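Local coordinates for type II secretion system protein F (Vibrio cholerae, PDB 2VMA) that probably serves in the inner-membrane complex for energy-dependent secretion of toxins and proteases from the periplasm, this chain being a cytoplasmic domain, at residues A[4-9]-A[71-76]; A[9-14]-A[105-110]; A[33-38]-A[53-58]; A[63-68]-A[82-87]. All coordinates share one frame; numbering follows the deposited sequence. Where two conformers were deposited one is given.

In the fold
Four contacts of different depth sample this all-helical cytoplasmic domain. Contacts 1 and 2 lie at the surface and share I9 along the chain, though it touches across the segments only in contact 1; contact 1 joins the N-terminal loop to the loop at 71-76, contact 2 joins the start of helix 11-26 to helix 92-120. Contacts 3 and 4 are partly buried antiparallel helix pairs, and they touch where V54, K57 and V58 meet L64 and S67. Chemistry follows place: a ring face and a bridging water in contact 1, thin van der Waals packing in contact 2, leucine packing beside two arginines that share E32 in contact 3, and a glutamate bonded to a helix N-terminus in contact 4.

Contact 1 of 4, residues A[4-9]-A[71-76]; sequences AFKRGI and YPHVFD
K6 lays its CB over one face of the H73 imidazole, 3.8 Å from the ring centroid, a CH-pi contact displaced toward the CD2 side. H73 CG stands between the backbone N and the carbonyl carbon (chi1 60°), which turns the ring against K6 and R7; R7 O sits at the ring edge near its plane, 3.2 Å from H73 CD2. The tight part comes next. G8 has no side chain, and its CA comes within 3.2 Å of H73 O and 3.8 Å of V74 CG2. Just beyond, I9 CD1 packs on V74 CG1 at 3.8 Å, and one water stitches the backbones together, accepting from I9 N at 3.1 Å and donating to V74 O at 3.0 Å. The other end is loose. The K6 chain runs extended past the imidazole, leaving NZ 5.6 Å from H73 NE2, while R7 turns away and both residues are exposed. Toward the interior, I9 packs on I47 of helix 45-59 and on L14 and I17 of helix 11-26, V74 leans on M50, and G8 O takes a hydrogen bond from R46; the two loops thus lie against both helices.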
loop_
_atom_site.group_PDB
_atom_site.type_symbol
_atom_site.label_atom_id
_atom_site.label_comp_id
_atom_site.label_asym_id
_atom_site.label_seq_id
_atom_site.Cartn_x
_atom_site.Cartn_y
_atom_site.Cartn_z
ATOM N N ALA A 4 5.373 21.946 -5.791
ATOM C CA ALA A 4 4.413 21.145 -5.047
ATOM C C ALA A 4 5.171 20.215 -4.117
ATOM O O ALA A 4 6.334 19.890 -4.362
ATOM C CB ALA A 4 3.504 20.341 -5.986
ATOM N N PHE A 5 4.511 19.813 -3.036
ATOM C CA PHE A 5 5.074 18.852 -2.096
ATOM C C PHE A 5 3.967 18.044 -1.417
ATOM O O PHE A 5 2.986 18.606 -0.919
ATOM C CB PHE A 5 5.943 19.552 -1.054
ATOM C CG PHE A 5 6.513 18.616 -0.024
ATOM C CD1 PHE A 5 7.476 17.682 -0.388
ATOM C CD2 PHE A 5 6.064 18.640 1.289
ATOM C CE1 PHE A 5 7.992 16.805 0.541
ATOM C CE2 PHE A 5 6.571 17.756 2.229
ATOM C CZ PHE A 5 7.545 16.855 1.866
ATOM N N LYS A 6 4.124 16.721 -1.420
ATOM C CA LYS A 6 3.173 15.804 -0.793
ATOM C C LYS A 6 3.952 14.792 0.036
ATOM O O LYS A 6 5.060 14.435 -0.314
ATOM C CB LYS A 6 2.314 15.087 -1.847
ATOM C CG LYS A 6 1.309 15.993 -2.510
ATOM C CD LYS A 6 0.670 15.391 -3.735
ATOM C CE LYS A 6 -0.217 16.398 -4.408
ATOM N NZ LYS A 6 -1.033 15.783 -5.466
ATOM N N ARG A 7 3.370 14.384 1.164
ATOM C CA ARG A 7 3.912 13.329 1.999
ATOM C C ARG A 7 3.119 12.044 1.767
ATOM O O ARG A 7 1.940 12.092 1.380
ATOM C CB ARG A 7 3.847 13.725 3.470
ATOM C CG ARG A 7 4.606 14.987 3.822
ATOM C CD ARG A 7 4.994 15.019 5.302
ATOM N NE ARG A 7 5.522 16.323 5.675
ATOM C CZ ARG A 7 4.799 17.367 6.075
ATOM N NH1 ARG A 7 3.469 17.296 6.181
ATOM N NH2 ARG A 7 5.422 18.491 6.372
ATOM N N GLY A 8 3.781 10.902 1.970
ATOM C CA GLY A 8 3.113 9.598 1.908
ATOM C C GLY A 8 2.282 9.318 3.158
ATOM O O GLY A 8 1.815 10.244 3.843
ATOM N N ILE A 9 2.064 8.040 3.446
ATOM C CA ILE A 9 1.334 7.629 4.636
ATOM C C ILE A 9 2.278 6.976 5.672
ATOM O O ILE A 9 3.425 6.656 5.386
ATOM C CB ILE A 9 0.149 6.694 4.262
ATOM C CG1 ILE A 9 0.660 5.330 3.779
ATOM C CG2 ILE A 9 -0.709 7.364 3.191
ATOM C CD1 ILE A 9 -0.413 4.396 3.190
ATOM N N TYR A 71 0.500 7.792 -7.104
ATOM C CA TYR A 71 0.904 8.150 -5.738
ATOM C C TYR A 71 2.331 7.696 -5.423
ATOM O O TYR A 71 2.526 6.883 -4.517
ATOM C CB TYR A 71 -0.085 7.524 -4.750
ATOM C CG TYR A 71 -1.471 8.101 -4.905
ATOM C CD1 TYR A 71 -1.866 9.224 -4.170
ATOM C CD2 TYR A 71 -2.378 7.555 -5.815
ATOM C CE1 TYR A 71 -3.123 9.785 -4.332
ATOM C CE2 TYR A 71 -3.648 8.129 -6.000
ATOM C CZ TYR A 71 -4.012 9.235 -5.238
ATOM O OH TYR A 71 -5.263 9.797 -5.385
ATOM N N PRO A 72 3.335 8.236 -6.153
ATOM C CA PRO A 72 4.738 7.795 -6.022
ATOM C C PRO A 72 5.342 8.153 -4.666
ATOM O O PRO A 72 6.259 7.488 -4.189
ATOM C CB PRO A 72 5.447 8.539 -7.160
ATOM C CG PRO A 72 4.630 9.722 -7.399
ATOM C CD PRO A 72 3.209 9.316 -7.153
ATOM N N HIS A 73 4.823 9.225 -4.071
ATOM C CA HIS A 73 5.155 9.603 -2.702
ATOM C C HIS A 73 4.581 8.650 -1.635
ATOM O O HIS A 73 4.995 8.716 -0.488
ATOM C CB HIS A 73 4.706 11.049 -2.445
ATOM C CG HIS A 73 3.231 11.273 -2.627
ATOM N ND1 HIS A 73 2.632 11.329 -3.869
ATOM C CD2 HIS A 73 2.237 11.446 -1.726
ATOM C CE1 HIS A 73 1.339 11.548 -3.722
ATOM N NE2 HIS A 73 1.076 11.625 -2.433
ATOM N N VAL A 74 3.636 7.773 -2.009
ATOM C CA VAL A 74 3.116 6.715 -1.108
ATOM C C VAL A 74 3.731 5.345 -1.406
ATOM O O VAL A 74 4.213 4.678 -0.499
ATOM C CB VAL A 74 1.561 6.614 -1.138
ATOM C CG1 VAL A 74 1.037 5.524 -0.155
ATOM C CG2 VAL A 74 0.951 7.972 -0.800
ATOM N N PHE A 75 3.683 4.923 -2.667
ATOM C CA PHE A 75 4.205 3.616 -3.076
ATOM C C PHE A 75 5.501 3.867 -3.852
ATOM O O PHE A 75 5.476 4.441 -4.956
ATOM C CB PHE A 75 3.175 2.868 -3.922
ATOM C CG PHE A 75 1.797 2.849 -3.310
ATOM C CD1 PHE A 75 1.426 1.835 -2.427
ATOM C CD2 PHE A 75 0.890 3.876 -3.579
ATOM C CE1 PHE A 75 0.177 1.832 -1.839
ATOM C CE2 PHE A 75 -0.360 3.887 -3.000
ATOM C CZ PHE A 75 -0.727 2.854 -2.128
ATOM N N ASP A 76 6.636 3.498 -3.262
ATOM C CA ASP A 76 7.924 3.772 -3.899
ATOM C C ASP A 76 8.160 2.891 -5.132
ATOM O O ASP A 76 7.346 2.023 -5.469
ATOM C CB ASP A 76 9.101 3.731 -2.895
ATOM C CG ASP A 76 9.364 2.355 -2.308
ATOM O OD1 ASP A 76 8.853 1.318 -2.804
ATOM O OD2 ASP A 76 10.149 2.315 -1.341
HETATM O O HOH W 1 3.959 5.880 2.207
#

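Contact 2 of 4, residues A[9-14]-A[105-110]; sequences ISTPDL and NRQKMR
T11 and Q107 meet where the first turn of helix 11-26 comes up against the middle of the long helix 92-120, their CA atoms 5.1 Å apart. Van der Waals packing makes up the contact. T11 OG1 lies 3.5 Å from Q107 CA, a hydroxyl set against the backbone carbon of the facing helix. P12 adds an apolar patch: its CA is 3.7 Å from Q107 CG, and the proline ring crosses the glutamine side chain at about a right angle. Q107 starts with CG anti to its backbone N and then bends at chi2 (-110°), which brings CG against P12 CA and CB.

A second, looser kind of contact involves the arginines. T11 CG2 stands over one face of the R106 guanidinium, 4.3 Å from R106 NE, and the same methyl is 4.4 Å from R110 CD. One helical turn separates these two arginines, and R106 NH2 lies above the R110 guanidinium, toward its rim.

The two segments share no hydrogen bond; the local ones cap the helix. S10 is the N-cap of helix 11-26: D13 N donates to S10 OG at 3.0 Å with an N-H...O angle of 153°, and L14 N donates to S10 O. D13 itself turns from the interface to a salt bridge with K44.

Apart from T11 OG1, which meets only carbon of Q107, the touching atoms are mostly carbon. With no polar pair between the two segments, this small surface contact rests on van der Waals fit, without directional bonds.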
loop_
_atom_site.group_PDB
_atom_site.type_symbol
_atom_site.label_atom_id
_atom_site.label_comp_id
_atom_site.label_asym_id
_atom_site.label_seq_id
_atom_site.Cartn_x
_atom_site.Cartn_y
_atom_site.Cartn_z
ATOM N N ILE A 9 2.064 8.040 3.446
ATOM C CA ILE A 9 1.334 7.629 4.636
ATOM C C ILE A 9 2.278 6.976 5.672
ATOM O O ILE A 9 3.425 6.656 5.386
ATOM C CB ILE A 9 0.149 6.694 4.262
ATOM C CG1 ILE A 9 0.660 5.330 3.779
ATOM C CG2 ILE A 9 -0.709 7.364 3.191
ATOM C CD1 ILE A 9 -0.413 4.396 3.190
ATOM N N SER A 10 1.783 6.779 6.881
ATOM C CA SER A 10 2.609 6.196 7.946
ATOM C C SER A 10 2.962 4.736 7.618
ATOM O O SER A 10 2.243 4.069 6.873
ATOM C CB SER A 10 1.883 6.286 9.282
ATOM O OG SER A 10 0.943 5.235 9.419
ATOM N N THR A 11 4.074 4.245 8.164
ATOM C CA THR A 11 4.492 2.880 7.860
ATOM C C THR A 11 3.458 1.862 8.359
ATOM O O THR A 11 3.220 0.890 7.676
ATOM C CB THR A 11 5.920 2.536 8.348
ATOM O OG1 THR A 11 5.957 2.409 9.775
ATOM C CG2 THR A 11 6.915 3.577 7.901
ATOM N N PRO A 12 2.838 2.089 9.539
ATOM C CA PRO A 12 1.733 1.177 9.906
ATOM C C PRO A 12 0.506 1.266 9.004
ATOM O O PRO A 12 -0.128 0.245 8.764
ATOM C CB PRO A 12 1.378 1.568 11.356
ATOM C CG PRO A 12 2.433 2.548 11.795
ATOM C CD PRO A 12 3.098 3.099 10.590
ATOM N N ASP A 13 0.189 2.463 8.502
ATOM C CA ASP A 13 -0.930 2.622 7.573
ATOM C C ASP A 13 -0.682 1.922 6.237
ATOM O O ASP A 13 -1.598 1.318 5.699
ATOM C CB ASP A 13 -1.292 4.098 7.354
ATOM C CG ASP A 13 -2.158 4.662 8.495
ATOM O OD1 ASP A 13 -2.965 3.898 9.078
ATOM O OD2 ASP A 13 -2.051 5.862 8.787
ATOM N N LEU A 14 0.539 2.009 5.706
ATOM C CA LEU A 14 0.898 1.220 4.542
ATOM C C LEU A 14 0.856 -0.279 4.850
ATOM O O LEU A 14 0.406 -1.036 4.019
ATOM C CB LEU A 14 2.279 1.602 3.965
ATOM C CG LEU A 14 2.611 0.946 2.612
ATOM C CD1 LEU A 14 1.500 1.215 1.571
ATOM C CD2 LEU A 14 3.973 1.436 2.064
ATOM N N ASN A 105 7.051 -5.937 8.623
ATOM C CA ASN A 105 8.363 -5.996 9.273
ATOM C C ASN A 105 9.014 -4.614 9.323
ATOM O O ASN A 105 9.594 -4.244 10.327
ATOM C CB ASN A 105 9.286 -7.018 8.576
ATOM C CG ASN A 105 8.995 -8.458 8.976
ATOM O OD1 ASN A 105 9.017 -9.364 8.136
ATOM N ND2 ASN A 105 8.734 -8.680 10.258
ATOM N N ARG A 106 8.864 -3.851 8.240
ATOM C CA ARG A 106 9.281 -2.449 8.180
ATOM C C ARG A 106 8.623 -1.604 9.281
ATOM O O ARG A 106 9.325 -0.924 10.014
ATOM C CB ARG A 106 8.990 -1.848 6.791
ATOM C CG ARG A 106 9.203 -0.339 6.700
ATOM C CD ARG A 106 9.442 0.135 5.256
ATOM N NE ARG A 106 9.555 1.590 5.109
ATOM C CZ ARG A 106 10.546 2.350 5.597
ATOM N NH1 ARG A 106 11.531 1.823 6.328
ATOM N NH2 ARG A 106 10.540 3.673 5.383
ATOM N N GLN A 107 7.297 -1.655 9.391
ATOM C CA GLN A 107 6.571 -0.964 10.468
ATOM C C GLN A 107 7.117 -1.322 11.855
ATOM O O GLN A 107 7.418 -0.432 12.642
ATOM C CB GLN A 107 5.070 -1.276 10.416
ATOM C CG GLN A 107 4.309 -0.798 11.645
ATOM C CD GLN A 107 3.826 -1.918 12.507
ATOM O OE1 GLN A 107 4.314 -2.111 13.616
ATOM N NE2 GLN A 107 2.830 -2.652 12.022
ATOM N N LYS A 108 7.224 -2.622 12.128
ATOM C CA LYS A 108 7.680 -3.155 13.423
ATOM C C LYS A 108 9.067 -2.648 13.780
ATOM O O LYS A 108 9.302 -2.111 14.871
ATOM C CB LYS A 108 7.726 -4.697 13.392
ATOM C CG LYS A 108 6.379 -5.420 13.511
ATOM C CD LYS A 108 6.567 -6.935 13.325
ATOM C CE LYS A 108 5.260 -7.716 13.456
ATOM N NZ LYS A 108 4.694 -7.643 14.843
HETATM N N MSE A 109 9.997 -2.835 12.851
HETATM C CA MSE A 109 11.380 -2.400 13.046
HETATM C C MSE A 109 11.483 -0.903 13.225
HETATM O O MSE A 109 12.142 -0.436 14.130
HETATM C CB MSE A 109 12.242 -2.797 11.858
HETATM C CG MSE A 109 12.450 -4.267 11.719
HETATM SE SE MSE A 109 13.080 -4.685 9.909
HETATM C CE MSE A 109 14.635 -3.485 9.812
ATOM N N ARG A 110 10.824 -0.156 12.347
ATOM C CA ARG A 110 10.854 1.296 12.384
ATOM C C ARG A 110 10.217 1.865 13.648
ATOM O O ARG A 110 10.766 2.794 14.262
ATOM C CB ARG A 110 10.105 1.831 11.178
ATOM C CG ARG A 110 10.426 3.216 10.820
ATOM C CD ARG A 110 11.044 3.303 9.435
ATOM N NE ARG A 110 11.508 4.668 9.256
ATOM C CZ ARG A 110 12.694 5.049 8.773
ATOM N NH1 ARG A 110 13.597 4.172 8.322
ATOM N NH2 ARG A 110 12.956 6.347 8.719
#

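Contact 3 of 4, residues A[33-38]-A[53-58]; sequences ECLRAV and AVRAKV
R36 and R55 bring their guanidinium groups together between helix 31-40 and helix 45-59, consecutive in the chain and nearly antiparallel, whose segment axes run 167° apart and approach to 9.2 Å. The planes are not stacked; they are tilted 52° to one another. R36 NH2 lies over one face of the R55 group, 3.0 Å from R55 NH2, and R55 NE in turn sits above the R36 plane, displaced toward its rim. The two chains arrive differently: R55 is extended from CG to NE, whereas R36 bends at chi3 (-82°), which swings its guanidinium toward that of R55. On the way, R55 CD rests 3.9 Å from R36 CB, and the aliphatic parts also pack.

Beside this polar pair, L35 points toward the other helix and packs against R55, V54 and V58. Its CB is 3.8 Å from R55 CB, and its CD1 reaches R55 CA at 3.8 Å and V58 CG2 at 4.0 Å. The other branch, CD2, meets V54 CG1 at 4.2 Å, the two side chains crossing at about a right angle.

Two donors this close make no hydrogen bond with each other. Both arginines are instead salt-bridged to E32, whose OE2 pairs with R36 NH1 and R55 NH2 and probably draws them together; the shared carboxylate probably offsets much of the crowding of positive charge, leaving an apolar seam around L35 bordered by a three-residue charged cluster.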
loop_
_atom_site.group_PDB
_atom_site.type_symbol
_atom_site.label_atom_id
_atom_site.label_comp_id
_atom_site.label_asym_id
_atom_site.label_seq_id
_atom_site.Cartn_x
_atom_site.Cartn_y
_atom_site.Cartn_z
ATOM N N GLU A 33 -12.854 -4.901 -6.630
ATOM C CA GLU A 33 -13.661 -5.081 -5.411
ATOM C C GLU A 33 -12.793 -5.136 -4.139
ATOM O O GLU A 33 -13.212 -4.678 -3.062
ATOM C CB GLU A 33 -14.554 -6.336 -5.547
ATOM C CG GLU A 33 -15.686 -6.414 -4.539
ATOM C CD GLU A 33 -16.461 -7.739 -4.607
ATOM O OE1 GLU A 33 -16.371 -8.463 -5.622
ATOM O OE2 GLU A 33 -17.147 -8.061 -3.625
ATOM N N CYS A 34 -11.584 -5.678 -4.260
ATOM C CA CYS A 34 -10.626 -5.667 -3.152
ATOM C C CYS A 34 -10.248 -4.233 -2.757
ATOM O O CYS A 34 -10.175 -3.900 -1.565
ATOM C CB CYS A 34 -9.360 -6.458 -3.507
ATOM S SG CYS A 34 -9.632 -8.196 -3.852
ATOM N N LEU A 35 -9.973 -3.409 -3.757
ATOM C CA LEU A 35 -9.626 -1.991 -3.543
ATOM C C LEU A 35 -10.759 -1.207 -2.909
ATOM O O LEU A 35 -10.537 -0.422 -1.999
ATOM C CB LEU A 35 -9.225 -1.340 -4.861
ATOM C CG LEU A 35 -7.847 -1.745 -5.383
ATOM C CD1 LEU A 35 -7.745 -1.418 -6.874
ATOM C CD2 LEU A 35 -6.801 -0.986 -4.561
ATOM N N ARG A 36 -11.979 -1.447 -3.389
ATOM C CA ARG A 36 -13.179 -0.921 -2.758
ATOM C C ARG A 36 -13.278 -1.250 -1.258
ATOM O O ARG A 36 -13.504 -0.354 -0.430
ATOM C CB ARG A 36 -14.424 -1.443 -3.480
ATOM C CG ARG A 36 -15.747 -1.115 -2.800
ATOM C CD ARG A 36 -16.914 -1.897 -3.424
ATOM N NE ARG A 36 -17.394 -1.249 -4.638
ATOM C CZ ARG A 36 -17.359 -1.743 -5.884
ATOM N NH1 ARG A 36 -16.868 -2.955 -6.177
ATOM N NH2 ARG A 36 -17.849 -0.992 -6.865
ATOM N N ALA A 37 -13.154 -2.525 -0.908
ATOM C CA ALA A 37 -13.243 -2.943 0.506
ATOM C C ALA A 37 -12.151 -2.318 1.398
ATOM O O ALA A 37 -12.446 -1.847 2.495
ATOM C CB ALA A 37 -13.224 -4.463 0.614
ATOM N N VAL A 38 -10.901 -2.311 0.934
ATOM C CA VAL A 38 -9.806 -1.672 1.677
ATOM C C VAL A 38 -10.117 -0.171 1.891
ATOM O O VAL A 38 -9.946 0.332 2.983
ATOM C CB VAL A 38 -8.417 -1.910 0.994
ATOM C CG1 VAL A 38 -7.306 -1.175 1.732
ATOM C CG2 VAL A 38 -8.089 -3.386 0.956
ATOM N N ALA A 53 -9.352 6.444 -5.861
ATOM C CA ALA A 53 -8.670 6.931 -7.052
ATOM C C ALA A 53 -7.856 5.852 -7.745
ATOM O O ALA A 53 -7.913 5.735 -8.950
ATOM C CB ALA A 53 -7.760 8.138 -6.705
ATOM N N VAL A 54 -7.056 5.091 -6.993
ATOM C CA VAL A 54 -6.382 3.905 -7.577
ATOM C C VAL A 54 -7.405 2.940 -8.222
ATOM O O VAL A 54 -7.253 2.551 -9.400
ATOM C CB VAL A 54 -5.480 3.191 -6.552
ATOM C CG1 VAL A 54 -5.001 1.834 -7.088
ATOM C CG2 VAL A 54 -4.290 4.099 -6.191
ATOM N N ARG A 55 -8.483 2.628 -7.505
ATOM C CA ARG A 55 -9.527 1.741 -8.065
ATOM C C ARG A 55 -10.138 2.324 -9.351
ATOM O O ARG A 55 -10.414 1.581 -10.309
ATOM C CB ARG A 55 -10.640 1.465 -7.045
ATOM C CG ARG A 55 -11.715 0.482 -7.551
ATOM C CD ARG A 55 -12.926 0.342 -6.627
ATOM N NE ARG A 55 -13.975 -0.405 -7.328
ATOM C CZ ARG A 55 -14.753 0.103 -8.291
ATOM N NH1 ARG A 55 -14.651 1.377 -8.652
ATOM N NH2 ARG A 55 -15.649 -0.659 -8.904
ATOM N N ALA A 56 -10.375 3.639 -9.370
ATOM C CA ALA A 56 -10.961 4.301 -10.552
ATOM C C ALA A 56 -10.097 4.108 -11.797
ATOM O O ALA A 56 -10.627 3.840 -12.878
ATOM C CB ALA A 56 -11.189 5.804 -10.291
ATOM N N LYS A 57 -8.779 4.277 -11.651
ATOM C CA LYS A 57 -7.819 3.974 -12.739
ATOM C C LYS A 57 -7.827 2.510 -13.160
ATOM O O LYS A 57 -7.748 2.222 -14.331
ATOM C CB LYS A 57 -6.369 4.347 -12.361
ATOM C CG LYS A 57 -6.039 5.800 -12.495
ATOM C CD LYS A 57 -6.020 6.253 -13.949
ATOM C CE LYS A 57 -6.423 7.708 -14.071
ATOM N NZ LYS A 57 -5.542 8.609 -13.273
ATOM N N VAL A 58 -7.872 1.598 -12.190
ATOM C CA VAL A 58 -7.950 0.149 -12.456
ATOM C C VAL A 58 -9.211 -0.208 -13.265
ATOM O O VAL A 58 -9.132 -1.001 -14.222
ATOM C CB VAL A 58 -7.857 -0.672 -11.120
ATOM C CG1 VAL A 58 -8.265 -2.144 -11.290
ATOM C CG2 VAL A 58 -6.427 -0.567 -10.531
#

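Contact 4 of 4, residues A[63-68]-A[82-87]; sequences TLSDSL and MVAAGE
E87 sets its CG anti to the carbonyl carbon (chi1 -71°) and then runs out extended, which delivers the carboxylate to the first turn of helix 64-68, where L64 and S65 offer their backbone N-H groups. Both oxygens are used. L64 N donates to E87 OE2 at 2.7 Å and 155°, on the syn lone pair, while S65 N donates to E87 OE1 at 2.9 Å and 166°, again from the syn side and a little out of the carboxylate plane. Two separate bonds hold the group against rotation, and its negative charge is probably stabilised by the N-H groups of this short helix's N-terminal turn. T63, the N-cap residue, takes D66 N on its OG1; its CB merely packs 3.4 Å from E87 OE2.

Farther along, V83 divides its methyls between two leucines. CG1 packs on L64 CB at 3.7 Å and CG2 on L68 CD1 at 3.9 Å, each pair of side chains crossing at about a right angle. S65 OG sits 3.4 Å from A84 CB and is hydrogen-bonded to R80 O, one turn before A84 in helix 77-89.

The segment axes approach to 8.6 Å and run nearly antiparallel. Helix 92-120 flanks the pair through L92 and L99, which touch V83, with L92 also against E87; helix 45-59 meets L64 and S67 through V54, and F75 of the following loop packs on L68.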
loop_
_atom_site.group_PDB
_atom_site.type_symbol
_atom_site.label_atom_id
_atom_site.label_comp_id
_atom_site.label_asym_id
_atom_site.label_seq_id
_atom_site.Cartn_x
_atom_site.Cartn_y
_atom_site.Cartn_z
ATOM N N THR A 63 -3.221 -1.119 -15.044
ATOM C CA THR A 63 -2.716 -2.129 -14.114
ATOM C C THR A 63 -2.609 -1.500 -12.724
ATOM O O THR A 63 -2.585 -0.276 -12.599
ATOM C CB THR A 63 -1.335 -2.680 -14.546
ATOM O OG1 THR A 63 -0.353 -1.645 -14.489
ATOM C CG2 THR A 63 -1.387 -3.258 -15.944
ATOM N N LEU A 64 -2.542 -2.332 -11.689
ATOM C CA LEU A 64 -2.371 -1.858 -10.315
ATOM C C LEU A 64 -1.104 -1.035 -10.193
ATOM O O LEU A 64 -1.118 0.061 -9.622
ATOM C CB LEU A 64 -2.320 -3.015 -9.316
ATOM C CG LEU A 64 -2.369 -2.622 -7.836
ATOM C CD1 LEU A 64 -3.533 -1.626 -7.559
ATOM C CD2 LEU A 64 -2.476 -3.859 -6.945
ATOM N N SER A 65 -0.009 -1.582 -10.722
ATOM C CA SER A 65 1.286 -0.914 -10.674
ATOM C C SER A 65 1.228 0.503 -11.249
ATOM O O SER A 65 1.725 1.443 -10.629
ATOM C CB SER A 65 2.341 -1.713 -11.438
ATOM O OG SER A 65 3.566 -1.003 -11.412
ATOM N N ASP A 66 0.603 0.626 -12.419
ATOM C CA ASP A 66 0.456 1.902 -13.118
ATOM C C ASP A 66 -0.440 2.868 -12.309
ATOM O O ASP A 66 -0.132 4.051 -12.143
ATOM C CB ASP A 66 -0.106 1.655 -14.540
ATOM C CG ASP A 66 0.983 1.227 -15.577
ATOM O OD1 ASP A 66 2.174 1.012 -15.240
ATOM O OD2 ASP A 66 0.635 1.104 -16.773
ATOM N N SER A 67 -1.539 2.343 -11.785
ATOM C CA SER A 67 -2.440 3.106 -10.930
ATOM C C SER A 67 -1.773 3.581 -9.625
ATOM O O SER A 67 -1.970 4.723 -9.224
ATOM C CB SER A 67 -3.684 2.286 -10.630
ATOM O OG SER A 67 -4.299 1.864 -11.836
ATOM N N LEU A 68 -0.973 2.727 -8.984
ATOM C CA LEU A 68 -0.231 3.138 -7.772
ATOM C C LEU A 68 0.819 4.219 -8.038
ATOM O O LEU A 68 1.173 4.970 -7.131
ATOM C CB LEU A 68 0.445 1.950 -7.108
ATOM C CG LEU A 68 -0.453 0.830 -6.599
ATOM C CD1 LEU A 68 0.408 -0.376 -6.201
ATOM C CD2 LEU A 68 -1.338 1.282 -5.466
HETATM N N MSE A 82 7.511 -4.365 -7.817
HETATM C CA MSE A 82 7.122 -5.692 -7.331
HETATM C C MSE A 82 5.701 -6.043 -7.808
HETATM O O MSE A 82 5.465 -7.142 -8.324
HETATM C CB MSE A 82 7.256 -5.740 -5.795
HETATM C CG MSE A 82 7.037 -7.090 -5.145
HETATM SE SE MSE A 82 8.271 -8.485 -5.822
HETATM C CE MSE A 82 9.742 -8.112 -4.707
ATOM N N VAL A 83 4.787 -5.090 -7.674
ATOM C CA VAL A 83 3.413 -5.227 -8.173
ATOM C C VAL A 83 3.396 -5.518 -9.670
ATOM O O VAL A 83 2.747 -6.471 -10.123
ATOM C CB VAL A 83 2.574 -3.959 -7.860
ATOM C CG1 VAL A 83 1.117 -4.100 -8.382
ATOM C CG2 VAL A 83 2.538 -3.680 -6.327
ATOM N N ALA A 84 4.126 -4.692 -10.422
ATOM C CA ALA A 84 4.281 -4.839 -11.861
ATOM C C ALA A 84 4.782 -6.235 -12.246
ATOM O O ALA A 84 4.282 -6.811 -13.197
ATOM C CB ALA A 84 5.220 -3.746 -12.404
ATOM N N ALA A 85 5.753 -6.767 -11.496
ATOM C CA ALA A 85 6.276 -8.122 -11.686
ATOM C C ALA A 85 5.215 -9.221 -11.504
ATOM O O ALA A 85 5.125 -10.148 -12.306
ATOM C CB ALA A 85 7.483 -8.379 -10.736
ATOM N N GLY A 86 4.427 -9.106 -10.439
ATOM C CA GLY A 86 3.318 -10.008 -10.177
ATOM C C GLY A 86 2.283 -9.982 -11.284
ATOM O O GLY A 86 1.815 -11.026 -11.690
ATOM N N GLU A 87 1.947 -8.783 -11.765
ATOM C CA GLU A 87 0.957 -8.599 -12.820
ATOM C C GLU A 87 1.438 -9.127 -14.163
ATOM O O GLU A 87 0.676 -9.782 -14.866
ATOM C CB GLU A 87 0.529 -7.129 -12.948
ATOM C CG GLU A 87 -0.329 -6.666 -11.773
ATOM C CD GLU A 87 -0.762 -5.218 -11.863
ATOM O OE1 GLU A 87 0.096 -4.334 -11.686
ATOM O OE2 GLU A 87 -1.972 -4.961 -12.082
#